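Local coordinates for protein HAD hydrolase, family IA, variant 3 (Entamoeba histolytica, PDB 6W04) that binds magnesium and probably acts as a hydrolase of the haloacid dehalogenase superfamily, its substrate not being established, at residues T78-S83 / Q117-K122; P17-C22 / E70-L75. One frame throughout, in Å; residues are numbered along the deposited sequence.

Contact 1. Residues T78-S83 / Q117-K122; sequences TMLMKS and QVFIQK
Lys122 reaches Met81 and Ser83 through a chain that starts with CG anti to the backbone N (chi1 179°), stays extended, and bends only at its last torsion, where chi4 of 68° turns NZ onto carbonyls at and just beyond the C-terminal end of helix 62-82. The arrangement joins two parts of a haloacid dehalogenase fold: helix 62-82 ends the helical cap that follows the first strand, whereas helix 113-123 follows strand 105-112 of the Rossmann-like core. The two segments run nearly parallel, 9° apart, with axes 10.3 Å from each other. That spacing leaves room for a layer of side chains, apolar on the inside and polar at the end.

The inner part is Leu80. Its CD2 meets the rim of the Phe119 ring in the plane, 3.6 Å from CE1, and the two side chains cross at about a right angle. The same methyl also lies 4.0 Å from Val118 CG1. Phe119 is in turn stacked with Phe8 and touches Asn9, a magnesium ligand, so this packing abuts the metal-binding loop. The modelled Met81 side chain passes Val118 and Gln121, but it is one of two conformers and its contacts are correspondingly doubtful.

The polar end illustrates how a lysine can bond to carbonyls where a helix stops. Lys122 NZ gives hydrogen bonds to Met81 O at 3.0 Å and to Ser83 O at 2.8 Å, lying above both carbonyl planes. Its positive charge would be expected to suit the negative end of the helix dipole. The aliphatic part of the lysine meanwhile leans on Leu80, Lys122 CD lying 4.1 Å from Leu80 CG. Ser83, the first residue to leave helical geometry, folds back to hydrogen-bond its OG to Leu80 O at 2.7 Å.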
loop_
_atom_site.group_PDB
_atom_site.type_symbol
_atom_site.label_atom_id
_atom_site.label_comp_id
_atom_site.label_asym_id
_atom_site.label_seq_id
_atom_site.Cartn_x
_atom_site.Cartn_y
_atom_site.Cartn_z
ATOM N N THR A 78 -11.571 0.417 12.937
ATOM C CA THR A 78 -12.075 1.184 14.065
ATOM C C THR A 78 -10.984 2.082 14.633
ATOM O O THR A 78 -11.209 3.273 14.889
ATOM C CB THR A 78 -12.605 0.210 15.113
ATOM O OG1 THR A 78 -13.691 -0.520 14.540
ATOM C CG2 THR A 78 -13.094 0.950 16.333
ATOM N N MET A 79 -9.785 1.526 14.812
ATOM C CA MET A 79 -8.654 2.308 15.315
ATOM C C MET A 79 -8.241 3.405 14.333
ATOM O O MET A 79 -7.996 4.550 14.735
ATOM C CB MET A 79 -7.474 1.379 15.608
ATOM C CG MET A 79 -7.785 0.327 16.697
ATOM S SD MET A 79 -7.960 1.026 18.388
ATOM C CE MET A 79 -6.422 1.959 18.505
ATOM N N LEU A 80 -8.134 3.063 13.044
ATOM C CA LEU A 80 -7.773 4.036 12.026
ATOM C C LEU A 80 -8.743 5.217 12.011
ATOM O O LEU A 80 -8.317 6.379 11.980
ATOM C CB LEU A 80 -7.710 3.379 10.639
ATOM C CG LEU A 80 -7.315 4.400 9.556
ATOM C CD1 LEU A 80 -5.834 4.815 9.821
ATOM C CD2 LEU A 80 -7.439 3.820 8.174
ATOM N N MET A 81 -10.054 4.937 12.051
ATOM C CA MET A 81 -11.045 6.011 12.029
ATOM C C MET A 81 -10.870 6.964 13.202
ATOM O O MET A 81 -11.015 8.181 13.046
ATOM C CB MET A 81 -12.460 5.431 12.033
ATOM C CG MET A 81 -13.073 5.308 10.665
ATOM S SD MET A 81 -13.354 6.927 9.934
ATOM C CE MET A 81 -14.409 6.463 8.570
ATOM N N LYS A 82 -10.589 6.443 14.394
ATOM C CA LYS A 82 -10.461 7.391 15.498
ATOM C C LYS A 82 -9.044 7.928 15.659
ATOM O O LYS A 82 -8.863 8.909 16.388
ATOM C CB LYS A 82 -10.946 6.788 16.823
ATOM C CG LYS A 82 -10.255 5.539 17.303
ATOM C CD LYS A 82 -11.014 5.005 18.531
ATOM C CE LYS A 82 -10.587 3.590 18.880
ATOM N NZ LYS A 82 -11.180 3.112 20.152
ATOM N N SER A 83 -8.068 7.361 14.946
ATOM C CA SER A 83 -6.696 7.853 14.965
ATOM C C SER A 83 -6.597 9.208 14.252
ATOM O O SER A 83 -7.548 9.685 13.619
ATOM C CB SER A 83 -5.763 6.858 14.274
ATOM O OG SER A 83 -5.882 7.016 12.866
ATOM N N GLN A 117 -13.397 1.547 2.088
ATOM C CA GLN A 117 -14.521 2.372 2.517
ATOM C C GLN A 117 -14.098 3.324 3.629
ATOM O O GLN A 117 -14.462 4.506 3.624
ATOM C CB GLN A 117 -15.672 1.464 2.969
ATOM C CG GLN A 117 -16.975 2.168 3.292
ATOM C CD GLN A 117 -18.148 1.204 3.493
ATOM O OE1 GLN A 117 -18.606 0.537 2.560
ATOM N NE2 GLN A 117 -18.658 1.158 4.704
ATOM N N VAL A 118 -13.311 2.834 4.582
ATOM C CA VAL A 118 -12.838 3.698 5.660
ATOM C C VAL A 118 -11.865 4.742 5.118
ATOM O O VAL A 118 -11.949 5.928 5.475
ATOM C CB VAL A 118 -12.217 2.835 6.782
ATOM C CG1 VAL A 118 -11.404 3.682 7.756
ATOM C CG2 VAL A 118 -13.336 2.133 7.536
ATOM N N PHE A 119 -10.941 4.325 4.235
ATOM C CA PHE A 119 -9.980 5.259 3.642
ATOM C C PHE A 119 -10.687 6.422 2.958
ATOM O O PHE A 119 -10.328 7.587 3.171
ATOM C CB PHE A 119 -9.083 4.557 2.617
ATOM C CG PHE A 119 -8.306 3.395 3.148
ATOM C CD1 PHE A 119 -8.029 3.260 4.498
ATOM C CD2 PHE A 119 -7.814 2.440 2.261
ATOM C CE1 PHE A 119 -7.303 2.158 4.951
ATOM C CE2 PHE A 119 -7.090 1.354 2.703
ATOM C CZ PHE A 119 -6.827 1.212 4.049
ATOM N N ILE A 120 -11.674 6.117 2.101
ATOM C CA ILE A 120 -12.415 7.157 1.385
ATOM C C ILE A 120 -13.139 8.061 2.367
ATOM O O ILE A 120 -13.093 9.289 2.264
ATOM C CB ILE A 120 -13.402 6.527 0.381
ATOM C CG1 ILE A 120 -12.628 5.752 -0.695
ATOM C CG2 ILE A 120 -14.311 7.594 -0.234
ATOM C CD1 ILE A 120 -13.503 4.804 -1.531
ATOM N N GLN A 121 -13.833 7.457 3.333
ATOM C CA GLN A 121 -14.576 8.210 4.331
ATOM C C GLN A 121 -13.654 9.135 5.127
ATOM O O GLN A 121 -13.916 10.337 5.261
ATOM C CB GLN A 121 -15.283 7.212 5.254
ATOM C CG GLN A 121 -16.650 7.573 5.769
ATOM C CD GLN A 121 -17.420 6.332 6.260
ATOM O OE1 GLN A 121 -18.632 6.389 6.460
ATOM N NE2 GLN A 121 -16.707 5.205 6.446
ATOM N N LYS A 122 -12.564 8.585 5.661
ATOM C CA LYS A 122 -11.716 9.338 6.589
ATOM C C LYS A 122 -10.893 10.395 5.858
ATOM O O LYS A 122 -10.697 11.501 6.369
ATOM C CB LYS A 122 -10.785 8.372 7.350
ATOM C CG LYS A 122 -9.831 9.076 8.329
ATOM C CD LYS A 122 -8.974 8.072 9.129
ATOM C CE LYS A 122 -8.117 8.823 10.186
ATOM N NZ LYS A 122 -8.962 9.429 11.266
#

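Contact 2. Residues P17-C22 / E70-L75; sequences PLHAFC and EEKENL
The His19 imidazole receives Lys72 at its edge: NZ lies only 8° out of the ring plane and donates a hydrogen bond to ND1 at 2.8 Å. NE2 is hydrogen-bonded to Asp15, so both nitrogens are hydrogen-bonded, and Tyr76 stacks on the ring. A second flat group, the Glu73 carboxylate, is met differently. Lys72 NZ stands well above its plane, 50° out of it, and makes a salt bridge to OE1 at 3.0 Å. One ammonium thus ties histidine to glutamate, and Glu73 is further fixed by Asn115 and Asn48.

A bend at chi2 of Lys72 swings CD off the straight line of the chain, and CE then passes Cys22 CB at 4.0 Å. Beyond this the contact becomes apolar, Cys22 SG resting 3.8 Å from Leu75 CG. It is a small buried crossing with a polar side and an apolar side.

The segments cross at 128° with axes 9.8 Å apart. His19 also touches the magnesium ligand Asn9, its side chain about 8 Å from the magnesium ion at the nearest atoms. Two helices of the cap, 16-31 and 62-82, thus meet beside the loop after strand 3-7.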
loop_
_atom_site.group_PDB
_atom_site.type_symbol
_atom_site.label_atom_id
_atom_site.label_comp_id
_atom_site.label_asym_id
_atom_site.label_seq_id
_atom_site.Cartn_x
_atom_site.Cartn_y
_atom_site.Cartn_z
ATOM N N PRO A 17 2.541 0.899 12.094
ATOM C CA PRO A 17 2.447 0.670 13.547
ATOM C C PRO A 17 1.052 0.278 13.991
ATOM O O PRO A 17 0.899 -0.595 14.863
ATOM C CB PRO A 17 2.895 2.012 14.144
ATOM C CG PRO A 17 3.857 2.573 13.117
ATOM C CD PRO A 17 3.156 2.212 11.794
ATOM N N LEU A 18 0.019 0.877 13.390
ATOM C CA LEU A 18 -1.344 0.501 13.739
ATOM C C LEU A 18 -1.648 -0.949 13.352
ATOM O O LEU A 18 -2.282 -1.682 14.124
ATOM C CB LEU A 18 -2.330 1.461 13.064
ATOM C CG LEU A 18 -3.784 1.226 13.423
ATOM C CD1 LEU A 18 -3.947 1.041 14.951
ATOM C CD2 LEU A 18 -4.629 2.433 12.947
ATOM N N HIS A 19 -1.218 -1.386 12.159
ATOM C CA HIS A 19 -1.374 -2.805 11.814
ATOM C C HIS A 19 -0.675 -3.696 12.832
ATOM O O HIS A 19 -1.219 -4.728 13.236
ATOM C CB HIS A 19 -0.846 -3.086 10.392
ATOM C CG HIS A 19 -1.730 -2.549 9.311
ATOM N ND1 HIS A 19 -2.967 -3.094 9.026
ATOM C CD2 HIS A 19 -1.582 -1.493 8.475
ATOM C CE1 HIS A 19 -3.537 -2.402 8.052
ATOM N NE2 HIS A 19 -2.721 -1.419 7.706
ATOM N N ALA A 20 0.534 -3.309 13.264
ATOM C CA ALA A 20 1.251 -4.088 14.272
ATOM C C ALA A 20 0.461 -4.186 15.574
ATOM O O ALA A 20 0.355 -5.272 16.155
ATOM C CB ALA A 20 2.626 -3.468 14.538
ATOM N N PHE A 21 -0.115 -3.062 16.038
ATOM C CA PHE A 21 -0.939 -3.077 17.252
ATOM C C PHE A 21 -2.116 -4.018 17.112
ATOM O O PHE A 21 -2.468 -4.718 18.065
ATOM C CB PHE A 21 -1.525 -1.698 17.576
ATOM C CG PHE A 21 -0.526 -0.637 17.809
ATOM C CD1 PHE A 21 0.782 -0.942 18.127
ATOM C CD2 PHE A 21 -0.910 0.697 17.710
ATOM C CE1 PHE A 21 1.708 0.063 18.345
ATOM C CE2 PHE A 21 0.002 1.699 17.922
ATOM C CZ PHE A 21 1.313 1.385 18.242
ATOM N N CYS A 22 -2.805 -3.964 15.964
ATOM C CA CYS A 22 -3.977 -4.812 15.764
ATOM C C CYS A 22 -3.599 -6.283 15.736
ATOM O O CYS A 22 -4.312 -7.112 16.310
ATOM C CB CYS A 22 -4.707 -4.448 14.477
ATOM S SG CYS A 22 -5.378 -2.798 14.563
ATOM N N GLU A 70 -11.017 -10.904 9.025
ATOM C CA GLU A 70 -12.014 -9.849 9.121
ATOM C C GLU A 70 -12.120 -9.310 10.550
ATOM O O GLU A 70 -12.383 -8.114 10.746
ATOM C CB GLU A 70 -13.366 -10.354 8.608
ATOM C CG GLU A 70 -14.526 -9.368 8.784
ATOM C CD GLU A 70 -14.288 -7.999 8.117
ATOM O OE1 GLU A 70 -13.410 -7.876 7.221
ATOM O OE2 GLU A 70 -14.996 -7.041 8.499
ATOM N N GLU A 71 -11.936 -10.165 11.566
ATOM C CA GLU A 71 -11.870 -9.645 12.934
ATOM C C GLU A 71 -10.701 -8.681 13.101
ATOM O O GLU A 71 -10.836 -7.642 13.759
ATOM C CB GLU A 71 -11.744 -10.777 13.960
ATOM C CG GLU A 71 -12.965 -11.668 14.065
ATOM C CD GLU A 71 -12.900 -12.659 15.236
ATOM O OE1 GLU A 71 -11.937 -12.607 16.044
ATOM O OE2 GLU A 71 -13.824 -13.495 15.340
ATOM N N LYS A 72 -9.519 -9.031 12.566
ATOM C CA LYS A 72 -8.396 -8.105 12.651
ATOM C C LYS A 72 -8.678 -6.819 11.880
ATOM O O LYS A 72 -8.341 -5.722 12.344
ATOM C CB LYS A 72 -7.112 -8.766 12.134
ATOM C CG LYS A 72 -5.917 -7.777 12.082
ATOM C CD LYS A 72 -5.774 -7.089 10.725
ATOM C CE LYS A 72 -4.740 -5.933 10.797
ATOM N NZ LYS A 72 -4.555 -5.356 9.434
ATOM N N GLU A 73 -9.278 -6.924 10.692
ATOM C CA GLU A 73 -9.512 -5.720 9.903
ATOM C C GLU A 73 -10.589 -4.840 10.515
ATOM O O GLU A 73 -10.499 -3.611 10.414
ATOM C CB GLU A 73 -9.856 -6.070 8.444
ATOM C CG GLU A 73 -8.712 -6.774 7.705
ATOM C CD GLU A 73 -7.391 -5.968 7.536
ATOM O OE1 GLU A 73 -7.173 -4.894 8.142
ATOM O OE2 GLU A 73 -6.530 -6.446 6.771
ATOM N N ASN A 74 -11.595 -5.435 11.160
ATOM C CA ASN A 74 -12.555 -4.631 11.901
ATOM C C ASN A 74 -11.869 -3.832 13.012
ATOM O O ASN A 74 -12.184 -2.652 13.224
ATOM C CB ASN A 74 -13.651 -5.532 12.467
ATOM C CG ASN A 74 -14.572 -4.796 13.392
ATOM O OD1 ASN A 74 -14.742 -5.179 14.546
ATOM N ND2 ASN A 74 -15.160 -3.714 12.899
ATOM N N LEU A 75 -10.942 -4.457 13.739
ATOM C CA LEU A 75 -10.196 -3.719 14.764
ATOM C C LEU A 75 -9.380 -2.594 14.125
ATOM O O LEU A 75 -9.408 -1.447 14.583
ATOM C CB LEU A 75 -9.305 -4.670 15.565
ATOM C CG LEU A 75 -8.333 -4.105 16.630
ATOM C CD1 LEU A 75 -9.024 -3.177 17.632
ATOM C CD2 LEU A 75 -7.620 -5.255 17.407
#

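How the contacts relate
Helix 62-82 serves both contacts, which lie in series along the chain with centres 12 Å apart. Contact 2 is internal to the cap and largely buried, binding this helix to helix 16-31; contact 1 is partly buried and attaches its C-terminal end to helix 113-123 of the core. Each turns on a lysine, but the chemistry differs with place: in contact 1 the ammonium serves backbone carbonyls at a helix end, in contact 2 a side-chain network of histidine and glutamate. Leu18, from segment 17-22, packs its methyls on Met79 CB and Leu80 N, so the two sites touch. Both reach Asn9, through Phe119 and His19 respectively.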